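Long-range contacts in RagB/SusD domain protein (Flavobacterium johnsoniae, PDB 5J5U), which binds chitin as a SusD homologue of a chitin utilization locus, probably capturing chitin chains at the outer membrane of the cell: residues D141-I146 and V479-N484; N223-H228 and P331-S336; A280-G285 and E297-V302; F360-V365 and A387-K392. All coordinates share one frame; numbering follows the deposited sequence.

Contact 1: residues D141-I146 and V479-N484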
loop_
_atom_site.group_PDB
_atom_site.type_symbol
_atom_site.label_atom_id
_atom_site.label_comp_id
_atom_site.label_asym_id
_atom_site.label_seq_id
_atom_site.Cartn_x
_atom_site.Cartn_y
_atom_site.Cartn_z
ATOM N N ASP A 141 -16.296 14.378 -4.675
ATOM C CA ASP A 141 -15.482 15.464 -4.100
ATOM C C ASP A 141 -14.185 15.609 -4.879
ATOM O O ASP A 141 -13.583 14.603 -5.268
ATOM C CB ASP A 141 -15.128 15.237 -2.627
ATOM C CG ASP A 141 -16.340 15.035 -1.741
ATOM O OD1 ASP A 141 -17.461 15.416 -2.116
ATOM O OD2 ASP A 141 -16.162 14.489 -0.634
ATOM N N LYS A 142 -13.741 16.843 -5.091
ATOM C CA LYS A 142 -12.408 17.052 -5.619
ATOM C C LYS A 142 -11.374 16.459 -4.656
ATOM O O LYS A 142 -11.447 16.670 -3.432
ATOM C CB LYS A 142 -12.145 18.537 -5.846
ATOM C CG LYS A 142 -12.968 19.151 -6.951
ATOM C CD LYS A 142 -12.878 20.668 -6.925
ATOM C CE LYS A 142 -11.438 21.164 -7.109
ATOM N NZ LYS A 142 -11.371 22.544 -7.695
ATOM N N GLN A 143 -10.405 15.732 -5.216
ATOM C CA GLN A 143 -9.401 15.045 -4.398
ATOM C C GLN A 143 -8.688 16.008 -3.445
ATOM O O GLN A 143 -8.447 15.665 -2.288
ATOM C CB GLN A 143 -8.372 14.315 -5.277
ATOM C CG GLN A 143 -7.348 13.500 -4.464
ATOM C CD GLN A 143 -6.346 12.733 -5.328
ATOM O OE1 GLN A 143 -5.520 13.331 -6.034
ATOM N NE2 GLN A 143 -6.399 11.401 -5.256
ATOM N N GLN A 144 -8.420 17.225 -3.899
ATOM C CA GLN A 144 -7.788 18.224 -3.030
ATOM C C GLN A 144 -8.606 18.453 -1.739
ATOM O O GLN A 144 -8.052 18.499 -0.628
ATOM C CB GLN A 144 -7.594 19.546 -3.776
ATOM C CG GLN A 144 -7.090 20.690 -2.896
ATOM C CD GLN A 144 -6.732 21.933 -3.688
ATOM O OE1 GLN A 144 -7.390 22.263 -4.669
ATOM N NE2 GLN A 144 -5.697 22.636 -3.252
ATOM N N ASP A 145 -9.918 18.587 -1.890
ATOM C CA ASP A 145 -10.794 18.777 -0.736
ATOM C C ASP A 145 -10.841 17.505 0.118
ATOM O O ASP A 145 -10.918 17.583 1.343
ATOM C CB ASP A 145 -12.215 19.200 -1.179
ATOM C CG ASP A 145 -12.214 20.510 -1.963
ATOM O OD1 ASP A 145 -11.383 21.369 -1.641
ATOM O OD2 ASP A 145 -13.025 20.694 -2.888
ATOM N N ILE A 146 -10.802 16.341 -0.523
ATOM C CA ILE A 146 -10.838 15.082 0.212
ATOM C C ILE A 146 -9.628 15.048 1.118
ATOM O O ILE A 146 -9.721 14.701 2.289
ATOM C CB ILE A 146 -10.838 13.828 -0.715
ATOM C CG1 ILE A 146 -12.100 13.768 -1.594
ATOM C CG2 ILE A 146 -10.736 12.553 0.100
ATOM C CD1 ILE A 146 -12.211 12.500 -2.454
ATOM N N VAL A 479 -4.718 11.343 -11.175
ATOM C CA VAL A 479 -5.363 11.853 -9.976
ATOM C C VAL A 479 -4.672 13.179 -9.685
ATOM O O VAL A 479 -3.586 13.440 -10.183
ATOM C CB VAL A 479 -5.265 10.857 -8.753
ATOM C CG1 VAL A 479 -5.853 9.513 -9.109
ATOM C CG2 VAL A 479 -3.818 10.670 -8.309
ATOM N N TRP A 480 -5.321 14.014 -8.895
ATOM C CA TRP A 480 -4.899 15.399 -8.644
ATOM C C TRP A 480 -3.473 15.548 -8.117
ATOM O O TRP A 480 -2.756 16.461 -8.527
ATOM C CB TRP A 480 -5.910 16.056 -7.670
ATOM C CG TRP A 480 -5.432 17.300 -6.991
ATOM C CD1 TRP A 480 -5.363 18.555 -7.524
ATOM C CD2 TRP A 480 -4.940 17.405 -5.646
ATOM N NE1 TRP A 480 -4.863 19.433 -6.598
ATOM C CE2 TRP A 480 -4.591 18.755 -5.435
ATOM C CE3 TRP A 480 -4.772 16.493 -4.601
ATOM C CZ2 TRP A 480 -4.071 19.216 -4.217
ATOM C CZ3 TRP A 480 -4.253 16.949 -3.387
ATOM C CH2 TRP A 480 -3.913 18.299 -3.205
ATOM N N TRP A 481 -3.047 14.676 -7.194
ATOM C CA TRP A 481 -1.714 14.862 -6.592
ATOM C C TRP A 481 -0.568 14.373 -7.478
ATOM O O TRP A 481 0.598 14.603 -7.186
ATOM C CB TRP A 481 -1.609 14.206 -5.210
ATOM C CG TRP A 481 -2.046 12.765 -5.021
ATOM C CD1 TRP A 481 -3.078 12.340 -4.242
ATOM C CD2 TRP A 481 -1.447 11.578 -5.566
ATOM N NE1 TRP A 481 -3.169 10.979 -4.273
ATOM C CE2 TRP A 481 -2.176 10.485 -5.075
ATOM C CE3 TRP A 481 -0.351 11.337 -6.388
ATOM C CZ2 TRP A 481 -1.867 9.166 -5.408
ATOM C CZ3 TRP A 481 -0.038 10.032 -6.719
ATOM C CH2 TRP A 481 -0.792 8.961 -6.227
ATOM N N ASP A 482 -0.917 13.696 -8.554
ATOM C CA ASP A 482 0.055 13.177 -9.512
ATOM C C ASP A 482 0.283 14.202 -10.638
ATOM O O ASP A 482 -0.449 14.242 -11.631
ATOM C CB ASP A 482 -0.449 11.813 -10.015
ATOM C CG ASP A 482 0.415 11.206 -11.118
ATOM O OD1 ASP A 482 1.469 11.773 -11.485
ATOM O OD2 ASP A 482 0.033 10.107 -11.596
ATOM N N VAL A 483 1.287 15.055 -10.450
ATOM C CA VAL A 483 1.519 16.176 -11.361
ATOM C C VAL A 483 2.837 15.925 -12.125
ATOM O O VAL A 483 3.859 16.584 -11.936
ATOM C CB VAL A 483 1.464 17.556 -10.578
ATOM C CG1 VAL A 483 0.063 17.817 -9.977
ATOM C CG2 VAL A 483 2.474 17.641 -9.478
ATOM N N ASN A 484 2.699 14.986 -13.059
ATOM C CA ASN A 484 3.704 14.052 -13.576
ATOM C C ASN A 484 4.971 14.067 -12.704
ATOM O O ASN A 484 5.700 15.059 -12.613
ATOM C CB ASN A 484 4.131 14.296 -15.056
ATOM C CG ASN A 484 3.116 15.096 -15.927
ATOM O OD1 ASN A 484 3.459 15.447 -17.050
ATOM N ND2 ASN A 484 2.023 15.586 -15.343
#
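The first turn of helix 143-160 meets a type I beta turn, V479 to D482, near the C-terminal end of the chain, with Q143 and Q144 reaching W480 and W481. Q143 enters this turn: its CG is anti to the backbone N (chi1 -176°) and the chain stays extended, which carries the amide to the backbone of the turn. There W481 N gives a hydrogen bond to Q143 OE1 at 3.0 Å, bent at the hydrogen (145°) but nearly in line with the C=O. The amide lies nearly parallel to the W481 indole, 5° between planes but offset to one side, with Q143 CD 3.5 Å from W481 CD1. V479 CG2 sits over the centre of the W481 ring, 3.6 Å above its plane. Q144 CB packs over one face of W480 in a CH-pi contact, 3.6 Å from the centroid of the six-membered ring. An alanine in place of W480 would probably open a gap beside Q144, whose CB and CG would lose the ring they rest on. Helix 98-119 holds the polar ends, T116 OG1 bonding Q143 NE2 and D117 OD1 bonding W481 NE1, while helix 415-425 packs on V479 and W481 through R423.

Contact 2: residues N223-H228 and P331-S336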
loop_
_atom_site.group_PDB
_atom_site.type_symbol
_atom_site.label_atom_id
_atom_site.label_comp_id
_atom_site.label_asym_id
_atom_site.label_seq_id
_atom_site.Cartn_x
_atom_site.Cartn_y
_atom_site.Cartn_z
ATOM N N ASN A 223 3.224 -0.890 14.665
ATOM C CA ASN A 223 2.679 -1.222 13.341
ATOM C C ASN A 223 1.199 -1.568 13.348
ATOM O O ASN A 223 0.715 -2.212 14.270
ATOM C CB ASN A 223 3.443 -2.383 12.720
ATOM C CG ASN A 223 4.791 -1.983 12.239
ATOM O OD1 ASN A 223 5.213 -0.858 12.468
ATOM N ND2 ASN A 223 5.486 -2.893 11.556
ATOM N N CYS A 224 0.490 -1.133 12.312
ATOM C CA CYS A 224 -0.914 -1.473 12.161
ATOM C C CYS A 224 -1.086 -2.806 11.420
ATOM O O CYS A 224 -0.838 -2.900 10.217
ATOM C CB CYS A 224 -1.648 -0.354 11.434
ATOM S SG CYS A 224 -3.388 -0.563 11.464
ATOM N N LEU A 225 -1.500 -3.826 12.166
ATOM C CA LEU A 225 -1.606 -5.214 11.700
ATOM C C LEU A 225 -2.972 -5.783 11.911
ATOM O O LEU A 225 -3.627 -5.473 12.900
ATOM C CB LEU A 225 -0.637 -6.132 12.460
ATOM C CG LEU A 225 0.828 -6.305 12.115
ATOM C CD1 LEU A 225 1.028 -6.414 10.617
ATOM C CD2 LEU A 225 1.615 -5.177 12.742
ATOM N N MET A 226 -3.391 -6.646 11.001
ATOM C CA MET A 226 -4.465 -7.575 11.287
ATOM C C MET A 226 -3.874 -8.980 11.382
ATOM O O MET A 226 -3.238 -9.455 10.433
ATOM C CB MET A 226 -5.541 -7.558 10.217
ATOM C CG MET A 226 -6.575 -8.628 10.465
ATOM S SD MET A 226 -7.409 -8.311 12.043
ATOM C CE MET A 226 -8.602 -7.072 11.491
ATOM N N HIS A 227 -4.040 -9.613 12.538
ATOM C CA HIS A 227 -3.701 -11.017 12.705
ATOM C C HIS A 227 -4.920 -11.830 12.305
ATOM O O HIS A 227 -6.025 -11.569 12.778
ATOM C CB HIS A 227 -3.268 -11.320 14.137
ATOM C CG HIS A 227 -2.054 -10.559 14.552
ATOM N ND1 HIS A 227 -0.778 -11.008 14.303
ATOM C CD2 HIS A 227 -1.924 -9.372 15.188
ATOM C CE1 HIS A 227 0.091 -10.134 14.780
ATOM N NE2 HIS A 227 -0.580 -9.134 15.323
ATOM N N HIS A 228 -4.707 -12.762 11.382
ATOM C CA HIS A 228 -5.767 -13.578 10.769
ATOM C C HIS A 228 -5.875 -14.998 11.336
ATOM O O HIS A 228 -4.911 -15.754 11.314
ATOM C CB HIS A 228 -5.572 -13.628 9.241
ATOM C CG HIS A 228 -5.995 -12.369 8.548
ATOM N ND1 HIS A 228 -7.318 -12.067 8.300
ATOM C CD2 HIS A 228 -5.276 -11.320 8.079
ATOM C CE1 HIS A 228 -7.394 -10.893 7.699
ATOM N NE2 HIS A 228 -6.170 -10.422 7.548
ATOM N N PRO A 331 -0.332 -12.611 8.569
ATOM C CA PRO A 331 -0.830 -11.301 8.994
ATOM C C PRO A 331 -0.771 -10.270 7.867
ATOM O O PRO A 331 0.051 -10.402 6.960
ATOM C CB PRO A 331 0.116 -10.923 10.131
ATOM C CG PRO A 331 1.364 -11.729 9.861
ATOM C CD PRO A 331 0.896 -13.011 9.275
ATOM N N PHE A 332 -1.610 -9.246 7.936
ATOM C CA PHE A 332 -1.584 -8.187 6.931
ATOM C C PHE A 332 -1.192 -6.849 7.556
ATOM O O PHE A 332 -1.847 -6.374 8.477
ATOM C CB PHE A 332 -2.938 -8.060 6.240
ATOM C CG PHE A 332 -2.917 -7.178 5.036
ATOM C CD1 PHE A 332 -3.089 -5.800 5.161
ATOM C CD2 PHE A 332 -2.738 -7.719 3.766
ATOM C CE1 PHE A 332 -3.067 -4.971 4.035
ATOM C CE2 PHE A 332 -2.729 -6.889 2.630
ATOM C CZ PHE A 332 -2.896 -5.518 2.766
ATOM N N LEU A 333 -0.123 -6.256 7.025
ATOM C CA LEU A 333 0.424 -4.978 7.470
ATOM C C LEU A 333 -0.162 -3.773 6.708
ATOM O O LEU A 333 0.040 -3.648 5.502
ATOM C CB LEU A 333 1.955 -4.996 7.309
ATOM C CG LEU A 333 2.745 -3.742 7.698
ATOM C CD1 LEU A 333 2.560 -3.427 9.161
ATOM C CD2 LEU A 333 4.228 -3.883 7.366
ATOM N N HIS A 334 -0.838 -2.870 7.420
ATOM C CA HIS A 334 -1.440 -1.677 6.806
ATOM C C HIS A 334 -0.541 -0.432 6.783
ATOM O O HIS A 334 -0.399 0.226 5.749
ATOM C CB HIS A 334 -2.740 -1.315 7.526
ATOM C CG HIS A 334 -3.857 -2.271 7.265
ATOM N ND1 HIS A 334 -4.486 -2.362 6.042
ATOM C CD2 HIS A 334 -4.463 -3.175 8.069
ATOM C CE1 HIS A 334 -5.431 -3.281 6.105
ATOM N NE2 HIS A 334 -5.436 -3.792 7.324
ATOM N N VAL A 335 0.006 -0.079 7.944
ATOM C CA VAL A 335 0.880 1.079 8.093
ATOM C C VAL A 335 2.057 0.689 8.976
ATOM O O VAL A 335 1.883 -0.039 9.956
ATOM C CB VAL A 335 0.150 2.297 8.703
ATOM C CG1 VAL A 335 0.962 3.551 8.468
ATOM C CG2 VAL A 335 -1.301 2.440 8.144
ATOM N N SER A 336 3.248 1.182 8.659
ATOM C CA SER A 336 4.432 0.629 9.290
ATOM C C SER A 336 5.370 1.679 9.862
ATOM O O SER A 336 5.315 2.855 9.485
ATOM C CB SER A 336 5.195 -0.234 8.287
ATOM O OG SER A 336 5.834 0.570 7.316
#
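C224 O takes the shortest bond between the strands, from H334 N at 2.8 Å with an N-H...O angle of 165°. C224 N in turn donates to V335 O at 2.9 Å. One residue, C224, thus faces both H334 and V335, a beta bulge in the 332-335 strand, and the bent backbone of H334 (psi -52°) takes up the extra residue. Beyond the bulge the antiparallel pairing is regular: M226 and F332 form a hydrogen-bonded pair, each N donating to the other's O at 3.0 Å. L225 and L333, a non-hydrogen-bonded pair, lie on one face, where L225 CD1 reaches back to 3.5 Å from L333 CA and meets L333 CD1 at 3.7 Å.

At the far end N223 turns its CG beside its own backbone N (chi1 -74°). Its CB is 3.8 Å from L333 CD1, and its OD1 accepts from Y337 N, where helix 337-349 begins; S336 OG caps E339 N there. An alanine at N223 would probably leave Y337 N without that acceptor. On the other face C224, M226, F332 and V335 are buried, with M110, L25, S28 and L184 among their neighbours. The chemistry is therefore divided: backbone polar groups pair between the strands, apolar side chains line both faces, one of them buried, and side-chain oxygens meet the amides that start the next helix.

Contact 3: residues A280-G285 and E297-V302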
loop_
_atom_site.group_PDB
_atom_site.type_symbol
_atom_site.label_atom_id
_atom_site.label_comp_id
_atom_site.label_asym_id
_atom_site.label_seq_id
_atom_site.Cartn_x
_atom_site.Cartn_y
_atom_site.Cartn_z
ATOM N N ALA A 280 12.092 -14.756 -0.679
ATOM C CA ALA A 280 12.127 -15.649 -1.840
ATOM C C ALA A 280 12.606 -17.079 -1.528
ATOM O O ALA A 280 13.528 -17.291 -0.740
ATOM C CB ALA A 280 13.006 -15.052 -2.911
ATOM N N THR A 281 11.997 -18.054 -2.188
ATOM C CA THR A 281 12.482 -19.411 -2.151
ATOM C C THR A 281 13.473 -19.597 -3.298
ATOM O O THR A 281 13.319 -18.987 -4.366
ATOM C CB THR A 281 11.355 -20.418 -2.295
ATOM O OG1 THR A 281 10.780 -20.296 -3.600
ATOM C CG2 THR A 281 10.294 -20.200 -1.227
ATOM N N PRO A 282 14.497 -20.437 -3.088
ATOM C CA PRO A 282 15.550 -20.616 -4.101
ATOM C C PRO A 282 15.058 -21.351 -5.346
ATOM O O PRO A 282 14.065 -22.059 -5.265
ATOM C CB PRO A 282 16.600 -21.454 -3.359
ATOM C CG PRO A 282 15.807 -22.207 -2.306
ATOM C CD PRO A 282 14.730 -21.253 -1.877
ATOM N N LYS A 283 15.729 -21.179 -6.483
ATOM C CA LYS A 283 15.427 -21.987 -7.667
ATOM C C LYS A 283 15.693 -23.471 -7.380
ATOM O O LYS A 283 16.598 -23.806 -6.606
ATOM C CB LYS A 283 16.274 -21.535 -8.860
ATOM C CG LYS A 283 16.074 -20.095 -9.282
ATOM C CD LYS A 283 17.289 -19.589 -10.075
ATOM C CE LYS A 283 17.654 -20.512 -11.235
ATOM N NZ LYS A 283 18.821 -19.958 -11.972
ATOM N N THR A 284 14.919 -24.362 -7.997
ATOM C CA THR A 284 15.178 -25.794 -7.850
ATOM C C THR A 284 15.668 -26.370 -9.166
ATOM O O THR A 284 16.359 -27.385 -9.192
ATOM C CB THR A 284 13.943 -26.577 -7.407
ATOM O OG1 THR A 284 12.913 -26.452 -8.398
ATOM C CG2 THR A 284 13.448 -26.080 -6.064
ATOM N N GLY A 285 15.323 -25.700 -10.258
ATOM C CA GLY A 285 15.788 -26.096 -11.566
ATOM C C GLY A 285 16.844 -25.143 -12.096
ATOM O O GLY A 285 16.968 -24.012 -11.636
ATOM N N GLU A 297 23.349 -19.431 -9.906
ATOM C CA GLU A 297 22.578 -18.497 -9.089
ATOM C C GLU A 297 21.262 -19.104 -8.658
ATOM O O GLU A 297 20.517 -19.659 -9.473
ATOM C CB GLU A 297 22.309 -17.201 -9.857
ATOM C CG GLU A 297 21.464 -16.211 -9.086
ATOM C CD GLU A 297 22.090 -15.834 -7.767
ATOM O OE1 GLU A 297 23.215 -15.309 -7.790
ATOM O OE2 GLU A 297 21.465 -16.067 -6.705
ATOM N N LEU A 298 21.001 -18.998 -7.365
ATOM C CA LEU A 298 19.828 -19.589 -6.732
ATOM C C LEU A 298 18.645 -18.621 -6.681
ATOM O O LEU A 298 17.504 -19.048 -6.495
ATOM C CB LEU A 298 20.199 -20.034 -5.312
ATOM C CG LEU A 298 20.956 -21.366 -5.158
ATOM C CD1 LEU A 298 21.280 -21.629 -3.712
ATOM C CD2 LEU A 298 20.122 -22.522 -5.690
ATOM N N TYR A 299 18.915 -17.325 -6.848
ATOM C CA TYR A 299 17.875 -16.316 -6.654
ATOM C C TYR A 299 17.700 -15.422 -7.858
ATOM O O TYR A 299 18.512 -14.530 -8.118
ATOM C CB TYR A 299 18.167 -15.481 -5.401
ATOM C CG TYR A 299 18.043 -16.349 -4.175
ATOM C CD1 TYR A 299 16.798 -16.592 -3.609
ATOM C CD2 TYR A 299 19.163 -16.986 -3.617
ATOM C CE1 TYR A 299 16.661 -17.411 -2.518
ATOM C CE2 TYR A 299 19.033 -17.825 -2.501
ATOM C CZ TYR A 299 17.779 -18.030 -1.966
ATOM O OH TYR A 299 17.617 -18.836 -0.871
ATOM N N GLU A 300 16.616 -15.683 -8.586
ATOM C CA GLU A 300 16.232 -14.877 -9.737
ATOM C C GLU A 300 14.717 -14.719 -9.780
ATOM O O GLU A 300 13.985 -15.673 -9.516
ATOM C CB GLU A 300 16.746 -15.504 -11.041
ATOM C CG GLU A 300 18.266 -15.459 -11.202
ATOM C CD GLU A 300 18.798 -16.384 -12.305
ATOM O OE1 GLU A 300 18.028 -17.193 -12.875
ATOM O OE2 GLU A 300 20.004 -16.297 -12.600
ATOM N N GLY A 301 14.247 -13.514 -10.096
ATOM C CA GLY A 301 12.823 -13.273 -10.226
ATOM C C GLY A 301 12.340 -13.515 -11.648
ATOM O O GLY A 301 13.125 -13.857 -12.535
ATOM N N VAL A 302 11.042 -13.338 -11.865
ATOM C CA VAL A 302 10.461 -13.486 -13.195
ATOM C C VAL A 302 10.352 -12.097 -13.811
ATOM O O VAL A 302 9.816 -11.180 -13.186
ATOM C CB VAL A 302 9.049 -14.162 -13.162
ATOM C CG1 VAL A 302 8.430 -14.182 -14.574
ATOM C CG2 VAL A 302 9.124 -15.583 -12.590
HETATM O O HOH W 1 15.216 -19.197 0.552
#
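Polar bonds gather on K283, which faces L298, E297 and E300 across the contact. Its backbone N donates to L298 O at 2.8 Å, close to straight at 169°. Its side chain bends at chi3 (52°), bringing CE round toward the other segment, and two acceptors there meet the ammonium: K283 NZ bonds E297 O at 3.0 Å and forms a salt bridge with E300 OE1, also at 3.0 Å. E300 OE1 is approached from above the carboxylate plane, 64° out of it. E296 OE2 adds a second salt bridge to the same nitrogen, so two carboxylates and a carbonyl surround this buried amine and would be expected to favour its charged form. Within 297-302, Y299 N donates to E297 OE2 at 2.8 Å on the anti lone pair.

One water links the segments: it donates to A280 O at 2.9 Å and is also 2.8 Å from Y299 OH, lying in the plane of the ring at its edge.

Apolar contact belongs to Y299 and P282, which lie side by side and point the same way, P282 CB 3.9 Å from Y299 CZ. A280 CB meets the ring at Y299 CD1, 4.2 Å away.

The loop 297-302 thus runs beside P282 and K283, just past strand 280-281, whose T281 pairs with G320 of strand 320-321; helix 262-270 packs on A280, E297 and E300, and helix 276-279 on Y299.

Contact 4: residues F360-V365 and A387-K392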
loop_
_atom_site.group_PDB
_atom_site.type_symbol
_atom_site.label_atom_id
_atom_site.label_comp_id
_atom_site.label_asym_id
_atom_site.label_seq_id
_atom_site.Cartn_x
_atom_site.Cartn_y
_atom_site.Cartn_z
ATOM N N PHE A 360 17.259 8.768 9.713
ATOM C CA PHE A 360 15.887 8.341 9.452
ATOM C C PHE A 360 15.855 7.175 8.453
ATOM O O PHE A 360 15.164 6.187 8.651
ATOM C CB PHE A 360 15.061 9.504 8.897
ATOM C CG PHE A 360 14.533 10.454 9.941
ATOM C CD1 PHE A 360 13.841 9.979 11.049
ATOM C CD2 PHE A 360 14.696 11.828 9.790
ATOM C CE1 PHE A 360 13.333 10.850 11.995
ATOM C CE2 PHE A 360 14.192 12.706 10.728
ATOM C CZ PHE A 360 13.513 12.215 11.839
ATOM N N TYR A 361 16.634 7.312 7.388
ATOM C CA TYR A 361 16.747 6.292 6.356
ATOM C C TYR A 361 17.216 4.962 6.941
ATOM O O TYR A 361 16.613 3.904 6.675
ATOM C CB TYR A 361 17.706 6.771 5.276
ATOM C CG TYR A 361 17.907 5.812 4.130
ATOM C CD1 TYR A 361 16.940 5.667 3.141
ATOM C CD2 TYR A 361 19.091 5.088 4.004
ATOM C CE1 TYR A 361 17.136 4.801 2.078
ATOM C CE2 TYR A 361 19.297 4.227 2.954
ATOM C CZ TYR A 361 18.321 4.080 1.993
ATOM O OH TYR A 361 18.546 3.216 0.942
ATOM N N LYS A 362 18.288 5.017 7.732
ATOM C CA LYS A 362 18.858 3.816 8.330
ATOM C C LYS A 362 17.834 3.124 9.208
ATOM O O LYS A 362 17.641 1.900 9.117
ATOM C CB LYS A 362 20.099 4.166 9.147
ATOM C CG LYS A 362 21.301 4.574 8.303
ATOM C CD LYS A 362 22.438 5.115 9.161
ATOM C CE LYS A 362 23.688 5.337 8.340
ATOM N NZ LYS A 362 24.832 5.696 9.222
ATOM N N LYS A 363 17.155 3.918 10.034
ATOM C CA LYS A 363 16.144 3.369 10.933
ATOM C C LYS A 363 14.997 2.737 10.134
ATOM O O LYS A 363 14.449 1.693 10.519
ATOM C CB LYS A 363 15.598 4.465 11.859
ATOM C CG LYS A 363 16.596 4.972 12.900
ATOM C CD LYS A 363 16.065 6.193 13.656
ATOM C CE LYS A 363 17.174 6.877 14.457
ATOM N NZ LYS A 363 16.731 8.124 15.155
ATOM N N GLY A 364 14.668 3.350 9.000
ATOM C CA GLY A 364 13.639 2.817 8.121
ATOM C C GLY A 364 14.007 1.462 7.526
ATOM O O GLY A 364 13.200 0.530 7.548
ATOM N N VAL A 365 15.218 1.353 6.981
ATOM C CA VAL A 365 15.655 0.098 6.378
ATOM C C VAL A 365 15.707 -1.032 7.407
ATOM O O VAL A 365 15.272 -2.170 7.135
ATOM C CB VAL A 365 17.029 0.236 5.703
ATOM C CG1 VAL A 365 17.463 -1.107 5.165
ATOM C CG2 VAL A 365 16.976 1.268 4.580
ATOM N N ALA A 387 25.528 -4.384 8.934
ATOM C CA ALA A 387 26.492 -4.415 7.840
ATOM C C ALA A 387 25.886 -3.834 6.561
ATOM O O ALA A 387 26.512 -3.012 5.879
ATOM C CB ALA A 387 26.986 -5.839 7.604
ATOM N N TYR A 388 24.664 -4.257 6.248
ATOM C CA TYR A 388 23.967 -3.787 5.046
ATOM C C TYR A 388 23.685 -2.295 5.084
ATOM O O TYR A 388 23.989 -1.577 4.133
ATOM C CB TYR A 388 22.660 -4.562 4.877
ATOM C CG TYR A 388 21.711 -4.061 3.802
ATOM C CD1 TYR A 388 22.038 -4.146 2.449
ATOM C CD2 TYR A 388 20.461 -3.554 4.141
ATOM C CE1 TYR A 388 21.158 -3.715 1.475
ATOM C CE2 TYR A 388 19.573 -3.125 3.168
ATOM C CZ TYR A 388 19.922 -3.211 1.843
ATOM O OH TYR A 388 19.025 -2.784 0.888
ATOM N N VAL A 389 23.099 -1.842 6.190
ATOM C CA VAL A 389 22.763 -0.432 6.393
ATOM C C VAL A 389 24.004 0.457 6.287
ATOM O O VAL A 389 23.969 1.534 5.678
ATOM C CB VAL A 389 22.085 -0.220 7.757
ATOM C CG1 VAL A 389 22.479 1.126 8.355
ATOM C CG2 VAL A 389 20.568 -0.337 7.620
ATOM N N ASN A 390 25.110 -0.001 6.872
ATOM C CA ASN A 390 26.323 0.810 6.879
ATOM C C ASN A 390 27.108 0.734 5.565
ATOM O O ASN A 390 27.865 1.646 5.246
ATOM C CB ASN A 390 27.205 0.402 8.065
ATOM C CG ASN A 390 26.586 0.787 9.405
ATOM O OD1 ASN A 390 25.851 1.776 9.507
ATOM N ND2 ASN A 390 26.861 -0.009 10.435
ATOM N N ALA A 391 26.920 -0.344 4.805
ATOM C CA ALA A 391 27.607 -0.492 3.516
ATOM C C ALA A 391 26.924 0.280 2.389
ATOM O O ALA A 391 27.557 0.603 1.379
ATOM C CB ALA A 391 27.711 -1.953 3.138
ATOM N N LYS A 392 25.643 0.589 2.577
ATOM C CA LYS A 392 24.881 1.327 1.580
ATOM C C LYS A 392 24.000 2.376 2.253
ATOM O O LYS A 392 22.790 2.184 2.394
ATOM C CB LYS A 392 24.038 0.365 0.724
ATOM C CG LYS A 392 24.098 0.690 -0.770
ATOM C CD LYS A 392 24.847 -0.388 -1.564
ATOM C CE LYS A 392 24.815 -0.120 -3.085
ATOM N NZ LYS A 392 25.424 -1.238 -3.887
#
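Where K362 and V389 meet, helices 360-365 and 387-391 run roughly antiparallel, 149° between their directions, with axes 10.1 Å apart and the CA atoms of these two residues 6.1 Å apart. V389 stands between the helices and uses both its methyls. CG1 lies against the aliphatic part of K362, 3.6 Å from K362 CG, while CG2 meets V365 CG1 at 4.0 Å. The lysine chain runs extended past V389, so that its methylenes, not its charge, make the packing; K362 NZ ends 4.1 Å from N390 OD1, too long for a bond, and the two side chains cross at about a right angle.

Deeper in, V365 CG1 is anti to its backbone N (chi1 177°) and reaches the edge of the Y388 ring, 3.5 Å from CE2 and near the ring plane. The methyl therefore abuts the rim of the aromatic ring. The phenol end of Y388 points on to D273 OD2 and Q406 NE2, both weak hydrogen bonds. The other methyl of V365, CG2, is turned back along its own helix and sits 4.0 Å above one face of Y361, off toward the rim. Y361 in turn brings CE2 to 4.1 Å from K392 O, where helix 382-391 has ended, while I403 and Q406 of helix 399-410 touch its side chain too.

The side chains between the helices meet by van der Waals contact, and two successive helices packed nearly antiparallel suit a protein whose family belongs to the TPR clan, in which such helix pairs build the scaffold.

Overall arrangement
Along the chain, contact 1 spans the longest range, bringing the start of helix 143-160 to the C-terminal end, and the other three fall within that span. Contact 2 encloses contact 3, and both close before contact 4 opens; the strand 332-335 of contact 2 leads into helix 337-349, which packs on Y361 of contact 4. In space contact 2 is nearest the middle of the chain, its centre about 11 Å away, with contacts 1 and 3 on opposite sides, their centres about 41 Å apart. Contacts 2 and 4 come within about 7 Å without touching. Helix 98-119 serves both contacts 1 and 2, tying the C-terminal end to the core of this mostly helical protein.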